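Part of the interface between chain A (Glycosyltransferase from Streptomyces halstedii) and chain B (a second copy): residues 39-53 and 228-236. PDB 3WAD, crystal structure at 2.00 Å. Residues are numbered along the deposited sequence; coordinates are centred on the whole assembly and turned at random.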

# COMPACT_ATOMS: atom_id res chain seq x y z
N ASN A 39 -12.14 -7.02 -11.06
CA ASN A 39 -11.25 -5.96 -10.60
C ASN A 39 -10.55 -6.42 -9.33
O ASN A 39 -9.75 -5.69 -8.74
CB ASN A 39 -12.09 -4.65 -10.39
CG ASN A 39 -11.25 -3.45 -10.19
OD1 ASN A 39 -10.19 -3.29 -10.84
ND2 ASN A 39 -11.72 -2.54 -9.30
N VAL A 40 -10.82 -7.65 -8.91
CA VAL A 40 -10.26 -8.16 -7.65
C VAL A 40 -8.72 -8.29 -7.69
O VAL A 40 -7.98 -8.00 -6.76
CB VAL A 40 -10.94 -9.54 -7.30
CG1 VAL A 40 -10.17 -10.31 -6.30
CG2 VAL A 40 -12.40 -9.36 -6.92
N GLN A 41 -8.21 -8.69 -8.82
CA GLN A 41 -6.76 -8.83 -8.96
C GLN A 41 -6.01 -7.47 -8.81
O GLN A 41 -4.96 -7.38 -8.18
CB GLN A 41 -6.45 -9.46 -10.32
CG GLN A 41 -4.96 -9.90 -10.44
CD GLN A 41 -4.55 -10.82 -9.28
OE1 GLN A 41 -5.29 -11.76 -8.92
NE2 GLN A 41 -3.41 -10.52 -8.66
N ALA A 42 -6.52 -6.41 -9.42
CA ALA A 42 -5.87 -5.10 -9.27
C ALA A 42 -5.91 -4.61 -7.78
O ALA A 42 -4.98 -3.93 -7.31
CB ALA A 42 -6.47 -4.06 -10.26
N ILE A 43 -6.95 -5.01 -7.04
CA ILE A 43 -7.10 -4.61 -5.65
C ILE A 43 -6.09 -5.30 -4.80
O ILE A 43 -5.39 -4.66 -3.98
CB ILE A 43 -8.49 -4.94 -5.05
CG1 ILE A 43 -9.56 -4.06 -5.66
CG2 ILE A 43 -8.43 -4.79 -3.50
CD1 ILE A 43 -11.01 -4.63 -5.41
N SER A 44 -6.00 -6.62 -4.99
CA SER A 44 -5.00 -7.39 -4.28
C SER A 44 -3.53 -7.07 -4.68
O SER A 44 -2.65 -7.06 -3.82
CB SER A 44 -5.35 -8.90 -4.40
OG SER A 44 -4.43 -9.43 -5.28
N ASP A 45 -3.29 -6.77 -5.96
CA ASP A 45 -2.03 -6.25 -6.46
C ASP A 45 -1.65 -4.82 -6.04
O ASP A 45 -0.59 -4.37 -6.38
CB ASP A 45 -2.14 -6.17 -7.97
CG ASP A 45 -1.92 -7.56 -8.69
OD1 ASP A 45 -1.85 -8.62 -8.01
OD2 ASP A 45 -1.87 -7.51 -9.95
N SER A 46 -2.57 -4.07 -5.41
CA SER A 46 -2.23 -2.79 -4.73
C SER A 46 -2.03 -3.04 -3.21
O SER A 46 -1.97 -2.09 -2.44
CB SER A 46 -3.39 -1.81 -4.90
OG SER A 46 -3.71 -1.66 -6.27
N GLY A 47 -1.95 -4.32 -2.80
CA GLY A 47 -1.74 -4.67 -1.40
C GLY A 47 -2.95 -4.69 -0.49
O GLY A 47 -2.82 -4.72 0.75
N LEU A 48 -4.14 -4.64 -1.04
CA LEU A 48 -5.32 -4.47 -0.15
C LEU A 48 -6.18 -5.71 -0.24
O LEU A 48 -5.88 -6.58 -1.05
CB LEU A 48 -6.12 -3.25 -0.64
CG LEU A 48 -5.41 -1.88 -0.60
CD1 LEU A 48 -6.07 -0.83 -1.58
CD2 LEU A 48 -5.25 -1.37 0.80
N THR A 49 -7.24 -5.75 0.55
CA THR A 49 -8.13 -6.89 0.72
C THR A 49 -9.39 -6.67 -0.07
O THR A 49 -10.19 -5.74 0.24
CB THR A 49 -8.51 -7.10 2.23
OG1 THR A 49 -7.32 -7.31 2.96
CG2 THR A 49 -9.42 -8.33 2.45
N ALA A 50 -9.58 -7.54 -1.06
CA ALA A 50 -10.71 -7.44 -1.98
C ALA A 50 -11.86 -8.28 -1.53
O ALA A 50 -11.64 -9.35 -0.94
CB ALA A 50 -10.26 -7.83 -3.35
N VAL A 51 -13.09 -7.77 -1.74
CA VAL A 51 -14.34 -8.45 -1.53
C VAL A 51 -15.02 -8.45 -2.88
O VAL A 51 -15.47 -7.39 -3.36
CB VAL A 51 -15.27 -7.76 -0.45
CG1 VAL A 51 -16.65 -8.49 -0.40
CG2 VAL A 51 -14.63 -7.82 0.92
N PRO A 52 -15.10 -9.64 -3.53
CA PRO A 52 -15.84 -9.69 -4.83
C PRO A 52 -17.32 -9.54 -4.62
O PRO A 52 -17.87 -10.05 -3.62
CB PRO A 52 -15.49 -11.08 -5.44
CG PRO A 52 -14.44 -11.70 -4.52
CD PRO A 52 -14.36 -10.88 -3.22
N VAL A 53 -17.94 -8.73 -5.49
CA VAL A 53 -19.36 -8.55 -5.44
C VAL A 53 -19.88 -8.46 -6.85
O VAL A 53 -19.28 -7.78 -7.73
CB VAL A 53 -19.78 -7.26 -4.60
CG1 VAL A 53 -19.39 -7.49 -3.12
CG2 VAL A 53 -19.11 -5.96 -5.12
N PRO B 228 0.87 -6.14 11.18
CA PRO B 228 1.24 -7.39 10.47
C PRO B 228 0.66 -7.37 9.10
O PRO B 228 -0.54 -7.46 8.95
CB PRO B 228 0.61 -8.51 11.30
CG PRO B 228 -0.33 -7.93 12.21
CD PRO B 228 -0.21 -6.37 12.16
N PHE B 229 1.48 -7.12 8.09
CA PHE B 229 0.97 -7.10 6.71
C PHE B 229 0.94 -8.56 6.26
O PHE B 229 2.02 -9.22 6.19
CB PHE B 229 1.89 -6.29 5.76
CG PHE B 229 1.44 -6.32 4.30
CD1 PHE B 229 0.17 -5.91 3.96
CD2 PHE B 229 2.31 -6.72 3.29
CE1 PHE B 229 -0.26 -5.91 2.63
CE2 PHE B 229 1.90 -6.75 1.95
CZ PHE B 229 0.58 -6.34 1.62
N ASN B 230 -0.24 -9.03 5.92
CA ASN B 230 -0.43 -10.41 5.47
C ASN B 230 -0.28 -10.70 3.96
O ASN B 230 -0.30 -11.88 3.54
CB ASN B 230 -1.72 -10.97 6.09
CG ASN B 230 -1.70 -10.84 7.62
OD1 ASN B 230 -0.63 -11.01 8.28
ND2 ASN B 230 -2.84 -10.47 8.17
N GLY B 231 -0.09 -9.65 3.15
CA GLY B 231 0.16 -9.83 1.70
C GLY B 231 -1.16 -9.69 0.99
O GLY B 231 -2.17 -9.50 1.62
N PRO B 232 -1.18 -9.68 -0.36
CA PRO B 232 -2.51 -9.60 -1.05
C PRO B 232 -3.64 -10.56 -0.54
O PRO B 232 -3.40 -11.63 -0.04
CB PRO B 232 -2.15 -9.92 -2.51
CG PRO B 232 -0.76 -10.78 -2.39
CD PRO B 232 -0.06 -9.98 -1.28
N ALA B 233 -4.88 -10.16 -0.60
CA ALA B 233 -5.90 -10.92 0.06
C ALA B 233 -7.21 -10.75 -0.64
O ALA B 233 -7.55 -9.65 -1.04
CB ALA B 233 -6.03 -10.50 1.58
N VAL B 234 -7.91 -11.87 -0.82
CA VAL B 234 -9.26 -11.91 -1.40
C VAL B 234 -10.15 -12.63 -0.38
O VAL B 234 -9.79 -13.71 0.12
CB VAL B 234 -9.27 -12.66 -2.72
CG1 VAL B 234 -10.69 -12.73 -3.31
CG2 VAL B 234 -8.27 -11.99 -3.70
N LEU B 235 -11.25 -12.03 0.03
CA LEU B 235 -12.07 -12.66 1.04
C LEU B 235 -12.79 -13.84 0.40
O LEU B 235 -13.50 -13.62 -0.56
CB LEU B 235 -13.09 -11.69 1.54
CG LEU B 235 -13.28 -11.59 3.04
CD1 LEU B 235 -12.05 -10.81 3.55
CD2 LEU B 235 -14.62 -10.85 3.33
N PRO B 236 -12.58 -15.09 0.90
CA PRO B 236 -13.35 -16.19 0.28
C PRO B 236 -14.79 -16.21 0.77
O PRO B 236 -15.12 -15.64 1.84
CB PRO B 236 -12.58 -17.45 0.70
CG PRO B 236 -12.03 -17.10 2.05
CD PRO B 236 -11.69 -15.59 1.96

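This contact is a short parallel β-pairing between the two copies, held by two backbone hydrogen bonds and flanked on its two faces by mostly apolar side chains. Thr A49 lies beside Ala B233 and Ala A50 beside Val B234, each pair with CA atoms 4.7 Å apart. Ala A50 supplies both bonds on its side: its N donates to Ala B233 O at 2.9 Å, and its O accepts from Leu B235 N, also at 2.9 Å. One residue thus bonds to the neighbours on either side of its partner Val B234, the usual parallel pattern, and N-H...O angles of 168° and 167° make both bonds nearly straight. Weaker CA-H...O contacts accompany them, from Thr A49 CA to Ala B233 O (3.3 Å) and from Val B234 CA to Ala A50 O (3.5 Å).

Side chains alternate between the faces. On that of Thr A49 and Ala B233, Thr A49 OG1 lies 3.7 Å from Ala B233 CB, an ordinary van der Waals contact with the alanine methyl, while Thr A49 CG2 meets Leu B235 CD1 at 3.8 Å. Leu B235 also reaches Val A51, CD2 to CG2 at 3.9 Å, so its forked end touches two residues. On the face of Ala A50 and Val B234, the branched valine lies against two neighbours: both its methyls touch Val A40, from the helix, the nearer approach being Val B234 CG2 to Val A40 CG1 at 3.6 Å, and its CG1 also reaches Pro A52 CG at 4.1 Å.

Before the strand, a type I turn from Ser A44 to Gly A47 carries the chain out of the helix. Gly A47 has a positive phi of 82°, which favours glycine, and its O sits 3.4 Å from Phe B229 CE1, at the ring edge, where the C-H groups are slightly positive. Pro B232 packs against Ser A44, whose O lies 3.2 Å from Pro B232 CB.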